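PDB 3QAV: Rho-class glutathione S-transferase from Laternula elliptica, which probably catalyses the conjugation of glutathione to electrophilic compounds. Local coordinates for residues A[115-120]-A[175-180]; A[179-184]-A[214-219]. All blocks are in the same frame, centred on the assembly; numbering follows the deposited sequence.

Contacts 1 and 2 lie with their centres about 11 Å apart in the helical C-terminal domain, on the same side of the chain's centre. They share Lys179 and Glu180, so one connector packs first on helix 112-124 and then, through Phe181, on Met216 of helix 207-217 and on Arg219 just beyond it. They also touch directly. Val176 CG1 meets Ala184 CB at 3.5 Å, Val118 CG1 lies 3.8 Å from Thr182 OG1, and Phe175 CE1 reaches Met215 CE at 3.5 Å. Both lie away from the glutathione-binding residues Ser35, Lys65, Gln77, Val78 and Ser91, so they are structural packing of the domain and not part of that site.

Contact 1. Residues A[115-120]-A[175-180]; sequences RAKVYQ and FVATKE
Ala177 packs on Val118 in a small loop-on-helix contact of the all-helical GST C-terminal domain, where the connector between helices 148-172 and 183-197 lies against helix 112-124. Both residues are buried, and their CA atoms are just 5.5 Å apart. No hydrogen bond crosses between 115-120 and 175-180, and the surface they bury is a modest 139 Å². The Ala177 methyl points at the helix, and its CB lies 4.0 Å from Val118 CA, against the backbone itself. Val118 CG2 bridges to the next loop residue, meeting Thr178 CG2 at 4.2 Å. Lys117 flanks the alanine: with CG anti to the backbone N (chi1 170°), its chain starts toward the loop and then bends at each later torsion, while CG rests 3.7 Å from Ala177 O. Ala184 of helix 183-197 also touches Ala177. Elsewhere on helix 112-124, Arg115 and Tyr119 turn away from the loop and bind Glu100 of the second subunit. The loop is braced internally by a backbone bond from Phe175 N to Thr178 O and by an ST turn, in which Thr178 OG1 accepts from Glu180 N at 3.0 Å.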
ATOM      1  N   ARG A 115      -5.547 -18.076  -0.475  1.00 30.45           N
ATOM      2  CA  ARG A 115      -4.440 -17.125  -0.549  1.00 29.62           C
ATOM      3  C   ARG A 115      -4.971 -15.751  -0.934  1.00 28.47           C
ATOM      4  O   ARG A 115      -4.481 -14.725  -0.457  1.00 27.00           O
ATOM      5  CB  ARG A 115      -3.410 -17.562  -1.596  1.00 29.35           C
ATOM      6  CG  ARG A 115      -2.606 -18.795  -1.240  1.00 30.61           C
ATOM      7  CD  ARG A 115      -1.796 -19.266  -2.445  1.00 31.03           C
ATOM      8  NE  ARG A 115      -0.734 -18.325  -2.787  1.00 32.15           N
ATOM      9  CZ  ARG A 115       0.491 -18.370  -2.278  1.00 34.18           C
ATOM     10  NH1 ARG A 115       1.393 -17.467  -2.641  1.00 33.85           N
ATOM     11  NH2 ARG A 115       0.824 -19.332  -1.424  1.00 32.84           N
ATOM     12  N   ALA A 116      -5.974 -15.744  -1.804  1.00 27.77           N
ATOM     13  CA  ALA A 116      -6.582 -14.500  -2.255  1.00 28.21           C
ATOM     14  C   ALA A 116      -7.128 -13.719  -1.057  1.00 26.62           C
ATOM     15  O   ALA A 116      -7.013 -12.493  -0.999  1.00 24.98           O
ATOM     16  CB  ALA A 116      -7.697 -14.793  -3.255  1.00 29.52           C
ATOM     17  N   LYS A 117      -7.714 -14.425  -0.100  1.00 25.17           N
ATOM     18  CA  LYS A 117      -8.248 -13.758   1.082  1.00 26.67           C
ATOM     19  C   LYS A 117      -7.120 -13.229   1.976  1.00 24.72           C
ATOM     20  O   LYS A 117      -7.278 -12.188   2.612  1.00 26.35           O
ATOM     21  CB  LYS A 117      -9.159 -14.701   1.874  1.00 27.35           C
ATOM     22  CG  LYS A 117      -9.560 -14.168   3.244  1.00 33.99           C
ATOM     23  CD  LYS A 117     -10.263 -12.825   3.152  1.00 35.07           C
ATOM     24  CE  LYS A 117     -11.602 -12.960   2.443  1.00 42.72           C
ATOM     25  NZ  LYS A 117     -12.460 -13.963   3.133  1.00 43.56           N
ATOM     26  N   VAL A 118      -5.990 -13.939   2.025  1.00 21.64           N
ATOM     27  CA  VAL A 118      -4.850 -13.486   2.826  1.00 23.67           C
ATOM     28  C   VAL A 118      -4.338 -12.173   2.217  1.00 24.03           C
ATOM     29  O   VAL A 118      -4.133 -11.190   2.929  1.00 24.59           O
ATOM     30  CB  VAL A 118      -3.709 -14.544   2.859  1.00 25.12           C
ATOM     31  CG1 VAL A 118      -2.473 -13.968   3.539  1.00 23.99           C
ATOM     32  CG2 VAL A 118      -4.179 -15.798   3.624  1.00 24.42           C
ATOM     33  N   TYR A 119      -4.145 -12.160   0.898  1.00 23.80           N
ATOM     34  CA  TYR A 119      -3.707 -10.957   0.187  1.00 23.37           C
ATOM     35  C   TYR A 119      -4.725  -9.837   0.447  1.00 23.28           C
ATOM     36  O   TYR A 119      -4.353  -8.705   0.726  1.00 23.19           O
ATOM     37  CB  TYR A 119      -3.622 -11.223  -1.323  1.00 21.32           C
ATOM     38  CG  TYR A 119      -2.393 -11.995  -1.793  1.00 22.72           C
ATOM     39  CD1 TYR A 119      -2.521 -13.091  -2.650  1.00 22.80           C
ATOM     40  CD2 TYR A 119      -1.103 -11.588  -1.435  1.00 22.57           C
ATOM     41  CE1 TYR A 119      -1.398 -13.765  -3.144  1.00 22.80           C
ATOM     42  CE2 TYR A 119       0.036 -12.252  -1.929  1.00 25.38           C
ATOM     43  CZ  TYR A 119      -0.122 -13.336  -2.781  1.00 26.52           C
ATOM     44  OH  TYR A 119       0.989 -13.986  -3.274  1.00 28.77           O
ATOM     45  N   GLN A 120      -6.012 -10.152   0.360  1.00 22.20           N
ATOM     46  CA  GLN A 120      -7.034  -9.134   0.609  1.00 24.01           C
ATOM     47  C   GLN A 120      -6.829  -8.469   1.975  1.00 22.32           C
ATOM     48  O   GLN A 120      -6.758  -7.239   2.070  1.00 23.49           O
ATOM     49  CB  GLN A 120      -8.443  -9.743   0.540  1.00 24.68           C
ATOM     50  CG  GLN A 120      -9.546  -8.850   1.125  1.00 29.00           C
ATOM     51  CD  GLN A 120      -9.829  -7.590   0.304  1.00 31.71           C
ATOM     52  OE1 GLN A 120     -10.357  -6.596   0.825  1.00 34.15           O
ATOM     53  NE2 GLN A 120      -9.502  -7.632  -0.981  1.00 32.26           N
ATOM     54  N   PHE A 175      -7.494 -15.924  13.575  1.00 30.29           N
ATOM     55  CA  PHE A 175      -6.599 -14.889  13.071  1.00 29.91           C
ATOM     56  C   PHE A 175      -7.343 -13.925  12.140  1.00 29.93           C
ATOM     57  O   PHE A 175      -8.545 -14.076  11.922  1.00 30.97           O
ATOM     58  CB  PHE A 175      -5.400 -15.552  12.399  1.00 28.76           C
ATOM     59  CG  PHE A 175      -4.578 -16.390  13.350  1.00 33.38           C
ATOM     60  CD1 PHE A 175      -3.485 -15.842  14.024  1.00 32.15           C
ATOM     61  CD2 PHE A 175      -4.927 -17.715  13.609  1.00 33.13           C
ATOM     62  CE1 PHE A 175      -2.754 -16.603  14.941  1.00 33.34           C
ATOM     63  CE2 PHE A 175      -4.201 -18.484  14.527  1.00 34.18           C
ATOM     64  CZ  PHE A 175      -3.113 -17.925  15.193  1.00 33.60           C
ATOM     65  N   VAL A 176      -6.645 -12.941  11.588  1.00 26.15           N
ATOM     66  CA  VAL A 176      -7.311 -11.932  10.764  1.00 24.12           C
ATOM     67  C   VAL A 176      -7.837 -12.329   9.379  1.00 24.08           C
ATOM     68  O   VAL A 176      -8.745 -11.678   8.857  1.00 25.33           O
ATOM     69  CB  VAL A 176      -6.412 -10.674  10.633  1.00 22.81           C
ATOM     70  CG1 VAL A 176      -5.336 -10.904   9.565  1.00 19.08           C
ATOM     71  CG2 VAL A 176      -7.274  -9.445  10.324  1.00 20.46           C
ATOM     72  N   ALA A 177      -7.297 -13.391   8.789  1.00 24.05           N
ATOM     73  CA  ALA A 177      -7.748 -13.822   7.464  1.00 25.62           C
ATOM     74  C   ALA A 177      -8.247 -15.265   7.430  1.00 26.64           C
ATOM     75  O   ALA A 177      -9.145 -15.604   6.658  1.00 25.14           O
ATOM     76  CB  ALA A 177      -6.623 -13.641   6.445  1.00 26.90           C
ATOM     77  N   THR A 178      -7.658 -16.112   8.267  1.00 25.66           N
ATOM     78  CA  THR A 178      -8.042 -17.516   8.325  1.00 27.86           C
ATOM     79  C   THR A 178      -7.917 -17.982   9.767  1.00 28.16           C
ATOM     80  O   THR A 178      -7.646 -17.185  10.659  1.00 30.52           O
ATOM     81  CB  THR A 178      -7.109 -18.385   7.470  1.00 27.41           C
ATOM     82  OG1 THR A 178      -5.823 -18.436   8.090  1.00 26.72           O
ATOM     83  CG2 THR A 178      -6.946 -17.801   6.075  1.00 28.57           C
ATOM     84  N   LYS A 179      -8.104 -19.274   9.998  1.00 31.18           N
ATOM     85  CA  LYS A 179      -7.981 -19.818  11.347  1.00 34.57           C
ATOM     86  C   LYS A 179      -6.522 -20.143  11.675  1.00 35.55           C
ATOM     87  O   LYS A 179      -6.220 -20.753  12.702  1.00 35.56           O
ATOM     88  CB  LYS A 179      -8.852 -21.068  11.495  1.00 36.26           C
ATOM     89  CG  LYS A 179     -10.338 -20.769  11.476  1.00 38.53           C
ATOM     90  CD  LYS A 179     -11.165 -22.036  11.568  1.00 41.62           C
ATOM     91  CE  LYS A 179     -12.653 -21.720  11.490  1.00 44.49           C
ATOM     92  NZ  LYS A 179     -13.094 -20.834  12.609  1.00 44.52           N
ATOM     93  N   GLU A 180      -5.623 -19.728  10.787  1.00 34.80           N
ATOM     94  CA  GLU A 180      -4.192 -19.936  10.965  1.00 35.67           C
ATOM     95  C   GLU A 180      -3.447 -18.607  10.823  1.00 34.96           C
ATOM     96  O   GLU A 180      -3.915 -17.680  10.156  1.00 34.24           O
ATOM     97  CB  GLU A 180      -3.650 -20.911   9.909  1.00 37.97           C
ATOM     98  CG  GLU A 180      -3.828 -22.383  10.226  1.00 43.25           C
ATOM     99  CD  GLU A 180      -3.246 -23.275   9.139  1.00 45.73           C
ATOM    100  OE1 GLU A 180      -2.153 -22.958   8.626  1.00 46.83           O
ATOM    101  OE2 GLU A 180      -3.874 -24.299   8.804  1.00 48.27           O
TER

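Contact 2. Residues A[179-184]-A[214-219]; sequences KEFTMA and NMMMDR
The guanidinium of Arg219 lies flat on one face of the Phe181 ring, a stacked cation-pi contact with planes only 7° apart and centres 4.0 Å apart. The overlap is offset toward the rim: Arg219 NH1 sits 3.5 Å from Phe181 CG, while NE lies over the CD1 and CE1 side of the ring. At the ring's edge, near its plane, the methyl CE of Met216 comes to 3.8 Å from Phe181 CE1. The buried methionine gets there by bending at chi2 and chi3, and it crosses the phenylalanine at about a right angle. Arg219 instead runs extended from CG to NE, with CG trans to the backbone N (chi1 -162°), which carries its flat end out over the ring. Phe181 is the residue before the N-cap of helix 183-197 and also touches Val186, the pairing of a hydrophobic staple. Next to it, Asp185 OD1 takes Thr182 N, the clear half of what is probably the N-capping box familiar at this helix in GSTs; Thr182 OG1 accepts only a weak bond from Ala184 N at 3.4 Å, one residue short of the classical partner. Glu47, at the end of helix 36-47 in the thioredoxin-like N-terminal domain, forms a salt bridge through OE1 with Arg219 NE and also touches Phe181, tying the stack across the domain boundary. Replacing Arg219 with a leucine would probably uncover one face of Phe181 and leave Glu47 without its cationic mate. In the turn after Met216, Arg219 N bonds Met216 O at 3.0 Å, holding the Arg219 backbone against the turn at the N-cap position of helix 220-224.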
ATOM      1  N   LYS A 179      -8.104 -19.274   9.998  1.00 31.18           N
ATOM      2  CA  LYS A 179      -7.981 -19.818  11.347  1.00 34.57           C
ATOM      3  C   LYS A 179      -6.522 -20.143  11.675  1.00 35.55           C
ATOM      4  O   LYS A 179      -6.220 -20.753  12.702  1.00 35.56           O
ATOM      5  CB  LYS A 179      -8.852 -21.068  11.495  1.00 36.26           C
ATOM      6  CG  LYS A 179     -10.338 -20.769  11.476  1.00 38.53           C
ATOM      7  CD  LYS A 179     -11.165 -22.036  11.568  1.00 41.62           C
ATOM      8  CE  LYS A 179     -12.653 -21.720  11.490  1.00 44.49           C
ATOM      9  NZ  LYS A 179     -13.094 -20.834  12.609  1.00 44.52           N
ATOM     10  N   GLU A 180      -5.623 -19.728  10.787  1.00 34.80           N
ATOM     11  CA  GLU A 180      -4.192 -19.936  10.965  1.00 35.67           C
ATOM     12  C   GLU A 180      -3.447 -18.607  10.823  1.00 34.96           C
ATOM     13  O   GLU A 180      -3.915 -17.680  10.156  1.00 34.24           O
ATOM     14  CB  GLU A 180      -3.650 -20.911   9.909  1.00 37.97           C
ATOM     15  CG  GLU A 180      -3.828 -22.383  10.226  1.00 43.25           C
ATOM     16  CD  GLU A 180      -3.246 -23.275   9.139  1.00 45.73           C
ATOM     17  OE1 GLU A 180      -2.153 -22.958   8.626  1.00 46.83           O
ATOM     18  OE2 GLU A 180      -3.874 -24.299   8.804  1.00 48.27           O
ATOM     19  N   PHE A 181      -2.288 -18.521  11.457  1.00 32.01           N
ATOM     20  CA  PHE A 181      -1.449 -17.332  11.374  1.00 31.43           C
ATOM     21  C   PHE A 181      -0.945 -17.256   9.921  1.00 29.31           C
ATOM     22  O   PHE A 181      -0.536 -18.267   9.353  1.00 29.26           O
ATOM     23  CB  PHE A 181      -0.270 -17.483  12.339  1.00 29.40           C
ATOM     24  CG  PHE A 181       0.752 -16.389  12.232  1.00 32.18           C
ATOM     25  CD1 PHE A 181       0.670 -15.261  13.045  1.00 32.45           C
ATOM     26  CD2 PHE A 181       1.807 -16.491  11.323  1.00 31.55           C
ATOM     27  CE1 PHE A 181       1.629 -14.244  12.956  1.00 34.40           C
ATOM     28  CE2 PHE A 181       2.767 -15.483  11.224  1.00 33.67           C
ATOM     29  CZ  PHE A 181       2.680 -14.356  12.044  1.00 34.84           C
ATOM     30  N   THR A 182      -0.990 -16.069   9.320  1.00 27.46           N
ATOM     31  CA  THR A 182      -0.539 -15.898   7.938  1.00 25.14           C
ATOM     32  C   THR A 182       0.081 -14.520   7.747  1.00 25.08           C
ATOM     33  O   THR A 182       0.132 -13.723   8.682  1.00 23.63           O
ATOM     34  CB  THR A 182      -1.709 -16.029   6.937  1.00 24.76           C
ATOM     35  OG1 THR A 182      -2.642 -14.962   7.154  1.00 24.39           O
ATOM     36  CG2 THR A 182      -2.425 -17.362   7.118  1.00 24.44           C
ATOM     37  N   MET A 183       0.538 -14.238   6.531  1.00 23.21           N
ATOM     38  CA  MET A 183       1.153 -12.946   6.232  1.00 24.60           C
ATOM     39  C   MET A 183       0.221 -11.800   6.620  1.00 23.21           C
ATOM     40  O   MET A 183       0.683 -10.732   6.992  1.00 24.12           O
ATOM     41  CB  MET A 183       1.496 -12.837   4.738  1.00 22.15           C
ATOM     42  CG  MET A 183       2.327 -11.602   4.389  1.00 23.66           C
ATOM     43  SD  MET A 183       3.968 -11.621   5.159  1.00 26.65           S
ATOM     44  CE  MET A 183       4.852 -12.715   4.055  1.00 19.73           C
ATOM     45  N   ALA A 184      -1.088 -12.027   6.534  1.00 23.41           N
ATOM     46  CA  ALA A 184      -2.066 -10.997   6.881  1.00 24.52           C
ATOM     47  C   ALA A 184      -1.913 -10.522   8.325  1.00 24.48           C
ATOM     48  O   ALA A 184      -2.075  -9.331   8.614  1.00 24.22           O
ATOM     49  CB  ALA A 184      -3.482 -11.512   6.657  1.00 24.26           C
ATOM     50  N   ASN A 214      -4.493 -10.008  22.625  1.00 33.63           N
ATOM     51  CA  ASN A 214      -3.970 -10.777  23.748  1.00 35.88           C
ATOM     52  C   ASN A 214      -3.313 -12.065  23.286  1.00 35.11           C
ATOM     53  O   ASN A 214      -2.223 -12.400  23.735  1.00 35.52           O
ATOM     54  CB  ASN A 214      -5.092 -11.094  24.741  1.00 36.72           C
ATOM     55  CG  ASN A 214      -5.435  -9.911  25.617  1.00 38.60           C
ATOM     56  OD1 ASN A 214      -6.551  -9.796  26.112  1.00 41.48           O
ATOM     57  ND2 ASN A 214      -4.467  -9.030  25.825  1.00 38.75           N
ATOM     58  N   MET A 215      -3.976 -12.792  22.393  1.00 34.32           N
ATOM     59  CA  MET A 215      -3.407 -14.038  21.895  1.00 36.15           C
ATOM     60  C   MET A 215      -2.063 -13.774  21.227  1.00 35.93           C
ATOM     61  O   MET A 215      -1.068 -14.438  21.521  1.00 35.64           O
ATOM     62  CB  MET A 215      -4.333 -14.707  20.878  1.00 37.18           C
ATOM     63  CG  MET A 215      -3.605 -15.726  20.003  1.00 40.52           C
ATOM     64  SD  MET A 215      -4.611 -16.467  18.719  1.00 44.88           S
ATOM     65  CE  MET A 215      -4.645 -15.138  17.494  1.00 45.25           C
ATOM     66  N   MET A 216      -2.052 -12.804  20.320  1.00 34.41           N
ATOM     67  CA  MET A 216      -0.844 -12.452  19.585  1.00 32.87           C
ATOM     68  C   MET A 216       0.280 -11.957  20.492  1.00 30.20           C
ATOM     69  O   MET A 216       1.447 -12.265  20.257  1.00 29.03           O
ATOM     70  CB  MET A 216      -1.178 -11.401  18.525  1.00 32.02           C
ATOM     71  CG  MET A 216      -2.031 -11.933  17.386  1.00 31.22           C
ATOM     72  SD  MET A 216      -1.128 -13.059  16.273  1.00 32.32           S
ATOM     73  CE  MET A 216      -0.506 -11.881  15.049  1.00 32.48           C
ATOM     74  N   MET A 217      -0.072 -11.190  21.521  1.00 31.38           N
ATOM     75  CA  MET A 217       0.921 -10.672  22.467  1.00 32.04           C
ATOM     76  C   MET A 217       1.604 -11.781  23.256  1.00 32.86           C
ATOM     77  O   MET A 217       2.640 -11.555  23.877  1.00 34.03           O
ATOM     78  CB  MET A 217       0.277  -9.700  23.448  1.00 32.54           C
ATOM     79  CG  MET A 217       0.156  -8.294  22.919  1.00 33.76           C
ATOM     80  SD  MET A 217       1.767  -7.566  22.594  1.00 34.21           S
ATOM     81  CE  MET A 217       2.248  -7.082  24.270  1.00 34.45           C
ATOM     82  N   ASP A 218       1.012 -12.969  23.246  1.00 30.98           N
ATOM     83  CA  ASP A 218       1.586 -14.104  23.950  1.00 33.42           C
ATOM     84  C   ASP A 218       2.386 -14.993  22.988  1.00 32.34           C
ATOM     85  O   ASP A 218       3.070 -15.918  23.409  1.00 31.29           O
ATOM     86  CB  ASP A 218       0.481 -14.907  24.652  1.00 36.58           C
ATOM     87  CG  ASP A 218      -0.052 -14.202  25.907  1.00 42.02           C
ATOM     88  OD1 ASP A 218       0.767 -13.859  26.788  1.00 45.60           O
ATOM     89  OD2 ASP A 218      -1.284 -13.993  26.023  1.00 44.18           O
ATOM     90  N   ARG A 219       2.311 -14.697  21.697  1.00 30.12           N
ATOM     91  CA  ARG A 219       3.041 -15.456  20.692  1.00 29.31           C
ATOM     92  C   ARG A 219       4.528 -15.107  20.823  1.00 30.75           C
ATOM     93  O   ARG A 219       4.917 -13.946  20.716  1.00 28.72           O
ATOM     94  CB  ARG A 219       2.507 -15.088  19.306  1.00 32.15           C
ATOM     95  CG  ARG A 219       2.838 -16.069  18.201  1.00 30.71           C
ATOM     96  CD  ARG A 219       2.214 -15.605  16.880  1.00 31.09           C
ATOM     97  NE  ARG A 219       2.654 -16.436  15.766  1.00 28.90           N
ATOM     98  CZ  ARG A 219       2.134 -17.617  15.461  1.00 29.40           C
ATOM     99  NH1 ARG A 219       2.618 -18.302  14.431  1.00 25.46           N
ATOM    100  NH2 ARG A 219       1.120 -18.102  16.169  1.00 27.92           N
TER